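Local coordinates for protein Sodium/sialic acid symporter SiaT (Proteus mirabilis, PDB 5NV9) that couples the inward flow of sodium ions across the inner membrane to the uptake of the sialic acid N-acetylneuraminic acid, at residues 26-29 with 30-33; 124-127 with 128-131; 282-285 with 286-290. All coordinates share one frame; numbering follows the deposited sequence. Where two conformers were deposited one is given.

Contact 1 of 3, residues 26-29 with 30-33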
ATOM      1  N   VAL A  26      -2.275  16.464 -16.586  1.00 32.39           N
ATOM      2  CA  VAL A  26      -2.634  17.743 -17.241  1.00 32.89           C
ATOM      3  C   VAL A  26      -4.131  17.779 -17.562  1.00 31.21           C
ATOM      4  O   VAL A  26      -4.775  18.769 -17.324  1.00 36.48           O
ATOM      5  CB  VAL A  26      -1.827  17.959 -18.547  1.00 33.08           C
ATOM      6  CG1 VAL A  26      -2.325  19.203 -19.308  1.00 33.99           C
ATOM      7  CG2 VAL A  26      -0.340  18.074 -18.239  1.00 32.30           C
ATOM      8  N   TYR A  27      -4.673  16.694 -18.103  1.00 30.51           N
ATOM      9  CA  TYR A  27      -6.084  16.586 -18.452  1.00 29.83           C
ATOM     10  C   TYR A  27      -7.006  16.831 -17.212  1.00 29.76           C
ATOM     11  O   TYR A  27      -7.975  17.598 -17.240  1.00 24.79           O
ATOM     12  CB  TYR A  27      -6.315  15.206 -19.150  1.00 31.39           C
ATOM     13  CG  TYR A  27      -7.752  14.923 -19.513  1.00 34.56           C
ATOM     14  CD1 TYR A  27      -8.245  15.145 -20.810  1.00 40.65           C
ATOM     15  CD2 TYR A  27      -8.640  14.486 -18.550  1.00 33.54           C
ATOM     16  CE1 TYR A  27      -9.589  14.912 -21.111  1.00 43.21           C
ATOM     17  CE2 TYR A  27      -9.962  14.248 -18.839  1.00 38.19           C
ATOM     18  CZ  TYR A  27     -10.436  14.451 -20.106  1.00 42.84           C
ATOM     19  OH  TYR A  27     -11.768  14.203 -20.308  1.00 51.29           O
ATOM     20  N   PHE A  28      -6.691  16.190 -16.097  1.00 28.57           N
ATOM     21  CA  PHE A  28      -7.517  16.352 -14.902  1.00 28.31           C
ATOM     22  C   PHE A  28      -7.253  17.613 -14.066  1.00 27.87           C
ATOM     23  O   PHE A  28      -7.991  17.872 -13.084  1.00 27.39           O
ATOM     24  CB  PHE A  28      -7.405  15.048 -14.055  1.00 27.14           C
ATOM     25  CG  PHE A  28      -8.179  13.939 -14.650  1.00 28.77           C
ATOM     26  CD1 PHE A  28      -9.584  13.970 -14.559  1.00 29.26           C
ATOM     27  CD2 PHE A  28      -7.552  12.948 -15.433  1.00 27.96           C
ATOM     28  CE1 PHE A  28     -10.332  12.990 -15.160  1.00 28.41           C
ATOM     29  CE2 PHE A  28      -8.285  11.929 -16.000  1.00 27.89           C
ATOM     30  CZ  PHE A  28      -9.689  11.981 -15.893  1.00 28.88           C
ATOM     31  N   SER A  29      -6.229  18.401 -14.424  1.00 28.32           N
ATOM     32  CA  SER A  29      -5.894  19.608 -13.648  1.00 31.91           C
ATOM     33  C   SER A  29      -6.941  20.711 -13.843  1.00 35.26           C
ATOM     34  O   SER A  29      -7.164  21.516 -12.950  1.00 39.12           O
ATOM     35  CB  SER A  29      -4.517  20.129 -14.003  1.00 28.81           C
ATOM     36  OG  SER A  29      -4.527  20.469 -15.383  1.00 33.23           O
ATOM     37  N   LYS A  30      -7.632  20.671 -14.972  1.00 35.36           N
ATOM     38  CA  LYS A  30      -8.605  21.681 -15.357  1.00 39.49           C
ATOM     39  C   LYS A  30      -9.792  21.740 -14.423  1.00 41.99           C
ATOM     40  O   LYS A  30     -10.329  22.812 -14.169  1.00 41.91           O
ATOM     41  CB  LYS A  30      -9.098  21.422 -16.789  1.00 43.33           C
ATOM     42  CG  LYS A  30      -7.949  21.182 -17.791  1.00 48.09           C
ATOM     43  CD  LYS A  30      -8.451  20.760 -19.167  1.00 53.28           C
ATOM     44  CE  LYS A  30      -7.327  20.194 -20.011  1.00 55.63           C
ATOM     45  NZ  LYS A  30      -6.092  21.030 -19.948  1.00 57.07           N
ATOM     46  N   ARG A  31     -10.207  20.593 -13.904  1.00 37.90           N
ATOM     47  CA  ARG A  31     -11.353  20.547 -13.010  1.00 35.14           C
ATOM     48  C   ARG A  31     -11.036  20.720 -11.501  1.00 33.55           C
ATOM     49  O   ARG A  31     -11.908  20.489 -10.664  1.00 32.56           O
ATOM     50  CB  ARG A  31     -12.110  19.241 -13.235  1.00 34.97           C
ATOM     51  CG  ARG A  31     -11.414  18.007 -12.702  1.00 35.94           C
ATOM     52  CD  ARG A  31     -12.165  16.760 -13.131  1.00 38.95           C
ATOM     53  NE  ARG A  31     -12.131  16.581 -14.577  1.00 36.39           N
ATOM     54  CZ  ARG A  31     -12.687  15.558 -15.210  1.00 33.97           C
ATOM     55  NH1 ARG A  31     -13.327  14.605 -14.547  1.00 32.95           N
ATOM     56  NH2 ARG A  31     -12.598  15.496 -16.522  1.00 37.86           N
ATOM     57  N   GLN A  32      -9.813  21.117 -11.146  1.00 32.82           N
ATOM     58  CA  GLN A  32      -9.462  21.250  -9.716  1.00 31.75           C
ATOM     59  C   GLN A  32      -9.800  22.616  -9.202  1.00 34.49           C
ATOM     60  O   GLN A  32      -8.951  23.462  -9.093  1.00 36.80           O
ATOM     61  CB  GLN A  32      -7.969  20.997  -9.473  1.00 29.91           C
ATOM     62  CG  GLN A  32      -7.468  19.645  -9.965  1.00 30.31           C
ATOM     63  CD  GLN A  32      -8.312  18.481  -9.520  1.00 28.90           C
ATOM     64  OE1 GLN A  32      -8.761  18.410  -8.355  1.00 28.72           O
ATOM     65  NE2 GLN A  32      -8.518  17.533 -10.427  1.00 28.91           N
ATOM     66  N   LYS A  33     -11.036  22.834  -8.826  1.00 36.25           N
ATOM     67  CA  LYS A  33     -11.407  24.156  -8.330  1.00 36.75           C
ATOM     68  C   LYS A  33     -11.443  24.202  -6.804  1.00 32.59           C
ATOM     69  O   LYS A  33     -10.966  25.136  -6.183  1.00 33.97           O
ATOM     70  CB  LYS A  33     -12.732  24.565  -8.973  1.00 37.20           C
ATOM     71  CG  LYS A  33     -12.570  24.674 -10.487  1.00 42.82           C
ATOM     72  CD  LYS A  33     -13.801  25.241 -11.163  1.00 46.71           C
ATOM     73  CE  LYS A  33     -14.006  24.619 -12.536  1.00 52.66           C
ATOM     74  NZ  LYS A  33     -12.768  24.669 -13.362  1.00 53.03           N
TER
HETATM   75  O   HOH W   1     -10.486  17.981 -15.984  1.00 43.23           O

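Contact 2 of 3, residues 124-127 with 128-131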
ATOM      1  N   ALA A 124      -4.237   9.410  15.231  1.00 23.71           N
ATOM      2  CA  ALA A 124      -4.344   8.553  14.039  1.00 24.20           C
ATOM      3  C   ALA A 124      -3.852   9.226  12.758  1.00 24.73           C
ATOM      4  O   ALA A 124      -3.175   8.592  11.977  1.00 24.18           O
ATOM      5  CB  ALA A 124      -5.782   8.007  13.867  1.00 23.81           C
ATOM      6  N   SER A 125      -4.233  10.499  12.557  1.00 22.76           N
ATOM      7  CA  SER A 125      -3.855  11.272  11.415  1.00 21.96           C
ATOM      8  C   SER A 125      -2.317  11.504  11.320  1.00 22.95           C
ATOM      9  O   SER A 125      -1.711  11.332  10.252  1.00 21.08           O
ATOM     10  CB  SER A 125      -4.573  12.615  11.490  1.00 23.81           C
ATOM     11  OG  SER A 125      -4.388  13.343  10.322  1.00 27.92           O
ATOM     12  N   LEU A 126      -1.684  11.880  12.433  1.00 22.44           N
ATOM     13  CA  LEU A 126      -0.240  12.057  12.493  1.00 23.47           C
ATOM     14  C   LEU A 126       0.482  10.726  12.275  1.00 23.80           C
ATOM     15  O   LEU A 126       1.510  10.681  11.574  1.00 27.70           O
ATOM     16  CB  LEU A 126       0.168  12.702  13.823  1.00 27.02           C
ATOM     17  CG  LEU A 126      -0.365  14.122  13.989  1.00 30.90           C
ATOM     18  CD1 LEU A 126      -0.230  14.565  15.418  1.00 33.17           C
ATOM     19  CD2 LEU A 126       0.351  15.124  13.081  1.00 34.64           C
ATOM     20  N   SER A 127      -0.046   9.625  12.800  1.00 24.33           N
ATOM     21  CA  SER A 127       0.578   8.330  12.579  0.79 25.52           C
ATOM     22  C   SER A 127       0.488   7.938  11.071  1.00 26.01           C
ATOM     23  O   SER A 127       1.438   7.390  10.506  1.00 23.54           O
ATOM     24  CB  SER A 127      -0.084   7.243  13.407  0.79 27.05           C
ATOM     25  OG  SER A 127       0.125   7.429  14.789  0.79 28.85           O
ATOM     26  N   PHE A 128      -0.664   8.221  10.441  1.00 24.51           N
ATOM     27  CA  PHE A 128      -0.854   7.967   9.034  1.00 23.81           C
ATOM     28  C   PHE A 128       0.153   8.753   8.229  1.00 23.70           C
ATOM     29  O   PHE A 128       0.869   8.180   7.404  1.00 26.56           O
ATOM     30  CB  PHE A 128      -2.292   8.220   8.510  1.00 23.70           C
ATOM     31  CG  PHE A 128      -2.392   8.113   7.020  1.00 22.54           C
ATOM     32  CD1 PHE A 128      -2.604   6.883   6.402  1.00 21.80           C
ATOM     33  CD2 PHE A 128      -2.160   9.211   6.227  1.00 22.80           C
ATOM     34  CE1 PHE A 128      -2.618   6.770   5.025  1.00 22.71           C
ATOM     35  CE2 PHE A 128      -2.165   9.097   4.826  1.00 24.52           C
ATOM     36  CZ  PHE A 128      -2.423   7.889   4.226  1.00 23.27           C
HETATM   37  N   MSE A 129       0.171  10.062   8.434  1.00 24.88           N
HETATM   38  CA  MSE A 129       0.986  10.969   7.625  1.00 24.63           C
HETATM   39  C   MSE A 129       2.456  10.590   7.728  1.00 26.34           C
HETATM   40  O   MSE A 129       3.148  10.486   6.718  1.00 24.92           O
HETATM   41  CB  MSE A 129       0.718  12.387   8.039  1.00 22.91           C
HETATM   42  CG  MSE A 129      -0.646  12.780   7.564  1.00 24.85           C
HETATM   43 SE   MSE A 129      -0.878  14.725   7.814  1.00 34.45          SE
HETATM   44  CE  MSE A 129      -1.271  14.651   9.736  1.00 28.73           C
ATOM     45  N   LEU A 130       2.938  10.350   8.941  1.00 23.68           N
ATOM     46  CA  LEU A 130       4.325   9.921   9.135  1.00 25.78           C
ATOM     47  C   LEU A 130       4.600   8.544   8.563  1.00 24.18           C
ATOM     48  O   LEU A 130       5.653   8.354   7.996  1.00 26.65           O
ATOM     49  CB  LEU A 130       4.718   9.955  10.611  1.00 27.40           C
ATOM     50  CG  LEU A 130       4.719  11.367  11.191  1.00 33.75           C
ATOM     51  CD1 LEU A 130       4.811  11.327  12.714  1.00 37.60           C
ATOM     52  CD2 LEU A 130       5.842  12.191  10.570  1.00 35.23           C
ATOM     53  N   PHE A 131       3.680   7.596   8.685  1.00 23.88           N
ATOM     54  CA  PHE A 131       3.914   6.269   8.135  1.00 24.40           C
ATOM     55  C   PHE A 131       4.070   6.355   6.611  1.00 25.32           C
ATOM     56  O   PHE A 131       5.009   5.786   6.016  1.00 26.35           O
ATOM     57  CB  PHE A 131       2.836   5.237   8.474  1.00 25.52           C
ATOM     58  CG  PHE A 131       3.147   3.876   7.897  1.00 28.82           C
ATOM     59  CD1 PHE A 131       4.172   3.097   8.437  1.00 33.29           C
ATOM     60  CD2 PHE A 131       2.513   3.407   6.719  1.00 32.68           C
ATOM     61  CE1 PHE A 131       4.511   1.850   7.865  1.00 37.34           C
ATOM     62  CE2 PHE A 131       2.852   2.170   6.136  1.00 32.97           C
ATOM     63  CZ  PHE A 131       3.845   1.390   6.706  1.00 35.63           C
TER

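Contact 3 of 3, residues 282-285 with 286-290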
ATOM      1  N   ALA A 282      -7.827 -11.610  -6.109  1.00 23.27           N
ATOM      2  CA  ALA A 282      -7.993 -13.046  -6.243  1.00 24.70           C
ATOM      3  C   ALA A 282      -7.175 -13.651  -7.419  1.00 25.48           C
ATOM      4  O   ALA A 282      -6.898 -14.844  -7.420  1.00 28.85           O
ATOM      5  CB  ALA A 282      -9.478 -13.387  -6.406  1.00 25.24           C
ATOM      6  N   ILE A 283      -6.767 -12.851  -8.390  1.00 26.43           N
ATOM      7  CA  ILE A 283      -6.180 -13.380  -9.625  1.00 30.07           C
ATOM      8  C   ILE A 283      -4.745 -12.942  -9.802  1.00 28.55           C
ATOM      9  O   ILE A 283      -3.837 -13.772  -9.923  1.00 34.16           O
ATOM     10  CB  ILE A 283      -6.986 -12.951 -10.852  1.00 33.31           C
ATOM     11  CG1 ILE A 283      -8.370 -13.510 -10.763  1.00 36.01           C
ATOM     12  CG2 ILE A 283      -6.320 -13.451 -12.126  1.00 39.14           C
ATOM     13  CD1 ILE A 283      -8.435 -14.987 -10.484  1.00 38.78           C
ATOM     14  N   ILE A 284      -4.494 -11.653  -9.700  1.00 26.67           N
ATOM     15  CA  ILE A 284      -3.129 -11.141  -9.972  1.00 24.88           C
ATOM     16  C   ILE A 284      -1.935 -11.583  -9.066  1.00 23.82           C
ATOM     17  O   ILE A 284      -0.928 -12.014  -9.610  1.00 19.19           O
ATOM     18  CB  ILE A 284      -3.189  -9.633 -10.288  1.00 25.68           C
ATOM     19  CG1 ILE A 284      -4.058  -9.419 -11.559  1.00 27.64           C
ATOM     20  CG2 ILE A 284      -1.816  -9.010 -10.506  1.00 25.68           C
ATOM     21  CD1 ILE A 284      -3.653 -10.170 -12.837  1.00 28.57           C
ATOM     22  N   PRO A 285      -2.010 -11.439  -7.695  1.00 26.38           N
ATOM     23  CA  PRO A 285      -0.957 -11.882  -6.772  1.00 24.40           C
ATOM     24  C   PRO A 285      -0.481 -13.287  -6.999  1.00 24.24           C
ATOM     25  O   PRO A 285       0.719 -13.561  -6.834  1.00 23.87           O
ATOM     26  CB  PRO A 285      -1.637 -11.772  -5.390  1.00 24.29           C
ATOM     27  CG  PRO A 285      -2.459 -10.544  -5.595  1.00 26.29           C
ATOM     28  CD  PRO A 285      -3.053 -10.725  -6.962  1.00 25.82           C
ATOM     29  N   ILE A 286      -1.392 -14.193  -7.343  1.00 22.52           N
ATOM     30  CA  ILE A 286      -1.005 -15.539  -7.678  1.00 26.41           C
ATOM     31  C   ILE A 286       0.132 -15.521  -8.720  1.00 26.99           C
ATOM     32  O   ILE A 286       1.057 -16.341  -8.653  1.00 23.95           O
ATOM     33  CB  ILE A 286      -2.138 -16.338  -8.328  1.00 31.17           C
ATOM     34  CG1 ILE A 286      -3.292 -16.565  -7.387  1.00 38.30           C
ATOM     35  CG2 ILE A 286      -1.635 -17.711  -8.743  1.00 32.48           C
ATOM     36  CD1 ILE A 286      -4.484 -17.217  -8.085  1.00 42.07           C
ATOM     37  N   PHE A 287       0.063 -14.603  -9.684  1.00 23.75           N
ATOM     38  CA  PHE A 287       1.123 -14.534 -10.723  1.00 23.56           C
ATOM     39  C   PHE A 287       2.475 -14.121 -10.155  1.00 23.82           C
ATOM     40  O   PHE A 287       3.501 -14.629 -10.649  1.00 22.03           O
ATOM     41  CB  PHE A 287       0.746 -13.689 -11.932  1.00 23.74           C
ATOM     42  CG  PHE A 287      -0.229 -14.359 -12.825  1.00 24.16           C
ATOM     43  CD1 PHE A 287      -1.595 -14.292 -12.561  1.00 25.72           C
ATOM     44  CD2 PHE A 287       0.203 -15.080 -13.923  1.00 25.85           C
ATOM     45  CE1 PHE A 287      -2.512 -14.940 -13.378  1.00 27.66           C
ATOM     46  CE2 PHE A 287      -0.712 -15.742 -14.721  1.00 27.22           C
ATOM     47  CZ  PHE A 287      -2.069 -15.676 -14.452  1.00 25.85           C
ATOM     48  N   PHE A 288       2.493 -13.288  -9.099  1.00 24.05           N
ATOM     49  CA  PHE A 288       3.770 -12.905  -8.473  1.00 23.79           C
ATOM     50  C   PHE A 288       4.434 -14.107  -7.761  1.00 22.59           C
ATOM     51  O   PHE A 288       5.638 -14.284  -7.841  1.00 21.71           O
ATOM     52  CB  PHE A 288       3.611 -11.674  -7.594  1.00 24.97           C
ATOM     53  CG  PHE A 288       3.358 -10.425  -8.385  1.00 25.94           C
ATOM     54  CD1 PHE A 288       4.399  -9.796  -9.065  1.00 28.71           C
ATOM     55  CD2 PHE A 288       2.097  -9.901  -8.517  1.00 26.17           C
ATOM     56  CE1 PHE A 288       4.166  -8.675  -9.877  1.00 28.11           C
ATOM     57  CE2 PHE A 288       1.855  -8.779  -9.333  1.00 25.98           C
ATOM     58  CZ  PHE A 288       2.893  -8.149  -9.979  1.00 24.48           C
ATOM     59  N   PHE A 289       3.641 -14.930  -7.094  1.00 22.85           N
ATOM     60  CA  PHE A 289       4.155 -16.177  -6.504  1.00 25.37           C
ATOM     61  C   PHE A 289       4.619 -17.092  -7.625  1.00 25.69           C
ATOM     62  O   PHE A 289       5.725 -17.634  -7.560  1.00 24.37           O
ATOM     63  CB  PHE A 289       3.070 -16.861  -5.644  1.00 25.39           C
ATOM     64  CG  PHE A 289       2.864 -16.169  -4.332  1.00 24.84           C
ATOM     65  CD1 PHE A 289       3.718 -16.438  -3.280  1.00 22.24           C
ATOM     66  CD2 PHE A 289       1.893 -15.160  -4.167  1.00 23.65           C
ATOM     67  CE1 PHE A 289       3.559 -15.786  -2.048  1.00 24.11           C
ATOM     68  CE2 PHE A 289       1.768 -14.486  -2.936  1.00 26.50           C
ATOM     69  CZ  PHE A 289       2.620 -14.794  -1.880  1.00 22.96           C
ATOM     70  N   ALA A 290       3.775 -17.256  -8.652  1.00 22.74           N
ATOM     71  CA  ALA A 290       4.089 -18.167  -9.748  1.00 21.80           C
ATOM     72  C   ALA A 290       5.374 -17.777 -10.421  1.00 19.73           C
ATOM     73  O   ALA A 290       6.185 -18.660 -10.777  1.00 20.81           O
ATOM     74  CB  ALA A 290       2.935 -18.318 -10.735  1.00 21.19           C
TER

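Contact 1 of 3, residues 26-29 with 30-33
One face of the Arg31 guanidinium receives CE1 of Phe28, 3.3 Å above its plane and offset toward the rim, while a water lies at its edge. The planes of the two groups stand 66° apart, so this is no parallel stack: NH1 comes up to the Phe28 ring at its edge, and CD2 of Tyr27 sits over a face of that ring. The ring of Trp180 also meets Phe28, nearly parallel to it. The arrangement closes the cytoplasmic end of transmembrane helix 8-29, where a type I beta turn from Ser29 to Gln32 leads the chain out of the membrane. Arginine suits this site because its long chain, bent at chi3 (65°), brings a flat cation beside two aromatics, with NH2 3.7 Å from CE2 of Tyr27. NH1 has its charged partner in Glu176 of helix 155-203. NE of Arg31 donates to the water, which itself donates to Tyr27 O. The salt bridge and the water bond probably hold the guanidinium in this rotation, against the edge of the Phe28 ring.

Gln32 takes hold of the main-chain carbonyl of Phe28. A bend at chi2 (-49°) carries its amide back to the helix, and NE2 donates to Phe28 O at 2.7 Å, with that oxygen close to the plane of the Gln32 amide, though NE2 is tilted out of the carbonyl plane. The turn itself is closed by Gln32 N bonding to Ser29 O at 3.2 Å. Ser29, whose short hydroxyl can reach back one turn, bonds through OG to Val26 O at 2.6 Å, approaching from the same face of that carbonyl as Ser29 N.

Contact 2 of 3, residues 124-127 with 128-131
Met129, deposited as selenomethionine, folds its side chain back along the helix until the terminal methyl CE rests against the preceding turn. CE lies 3.4 Å from Ser125 OG and touches Leu126 CD2 at 3.7 Å, in contact with a polar neighbour and an apolar one; it also lies by Ser125 O. Two torsions put it there: CG lies beside the backbone N (chi1 -72°), and the bend at chi3 (-79°) swings CE back toward residue 125. On the way CG of Met129 passes Ser125 O at 3.2 Å. That carbonyl also accepts the hydrogen of Met129 N, so backbone and side chain of one residue both pack on it. A flexible, unbranched chain suits the place, since it can bend back to lay its methyl against both a hydroxyl and a leucine methyl; the Ser125 hydroxyl is itself held by Asp358, and Cys354 of helix 328-361 lies against Met129.

Residues 124-131 are regular alpha helix, with four consecutive i to i+4 bonds, within helix 118-151, one of the transmembrane helices of the LeuT fold.

Phe128 uses the rung before, its N bonding to Ala124 O at 3.0 Å. Its CB lies close to the carbonyl oxygens of Ala124 and Ser125, but CG stands anti to the backbone N (chi1 173°), which leads the ring away from the first turn, to stack with His132 and pack against Tyr109 and Ser350. Ser127 meets the next turn mainly through its backbone: its O takes Phe131 N at 2.9 Å and has the CB of Phe131 3.3 Å away. Its hydroxyl is satisfied one turn back by Phe123 O, and its small size fits beside Met414 and Met418.

Contact 3 of 3, residues 282-285 with 286-290
Ile284 and Phe288 meet through branch and ring: the methyl CG2 of the isoleucine lies 3.9 Å from CE2 of the phenylalanine, the two side chains running aslant. Nearer the backbone, the edge of the Phe288 ring faces Pro285 CA. Phe287 turns its own ring edge to main-chain oxygens, with Ile284 O in the ring plane and CD1 3.5 Å from Ile283 O. Ile286 reaches back along the helix, and its CD1 ends 3.4 Å from Ala282 O. Bulky apolar side chains suit a membrane helix here, since their carbons pack against carbonyls of a turn with few regular hydrogen bonds.

What sets that turn is Pro285. Its ring nitrogen carries no hydrogen, so the helix is kinked where residue 285 makes no bond to the turn before. The neighbouring bonds are uneven. Phe287 N reaches Ile284 O at 2.8 Å in a three-residue step, from well above the carbonyl plane (47° out of it). Pro285 O accepts a regular bond from Phe289 N at 3.2 Å, nearly in line with its C=O, together with a weak one from Phe288 N. CD2 of Phe289 also lies 3.3 Å from Pro285 O.

Farther out, Phe288 meets Phe64 edge-to-face and packs on Ile67 and Pro68, which ties the bend to helix 61-73; Ile284 and Phe287 lean on Ser190 and Val194 of helix 155-203. Ala282 O takes a hydrogen bond from the hydroxyl of Tyr83. Pro285 packs on Gln82, which binds the sialic acid, and its side chain comes within about 4 Å of the sugar. The whole is a proline kink in a transmembrane helix, set beside the substrate site of a LeuT-fold symporter.

In the fold
The three contacts follow one another along the chain: contact 1 runs from helix 8-29 into the loop that follows, contact 2 lies within helix 118-151 and contact 3 within helix 267-301. Their centres are about 28 Å (1 and 2), 35 Å (1 and 3) and 30 Å (2 and 3) apart, and none touches another. Contact 1 marks a surface exit from the membrane. Contacts 2 and 3 lie on opposite sides of the chain's centre; the side chain of Pro285 is about 4 Å from the bound sialic acid and that of Phe131 about 8 Å, close to Arg135 of the binding site. An unkinked piece of one helix and a proline-kinked piece of another thus both lie near the substrate site of the LeuT fold.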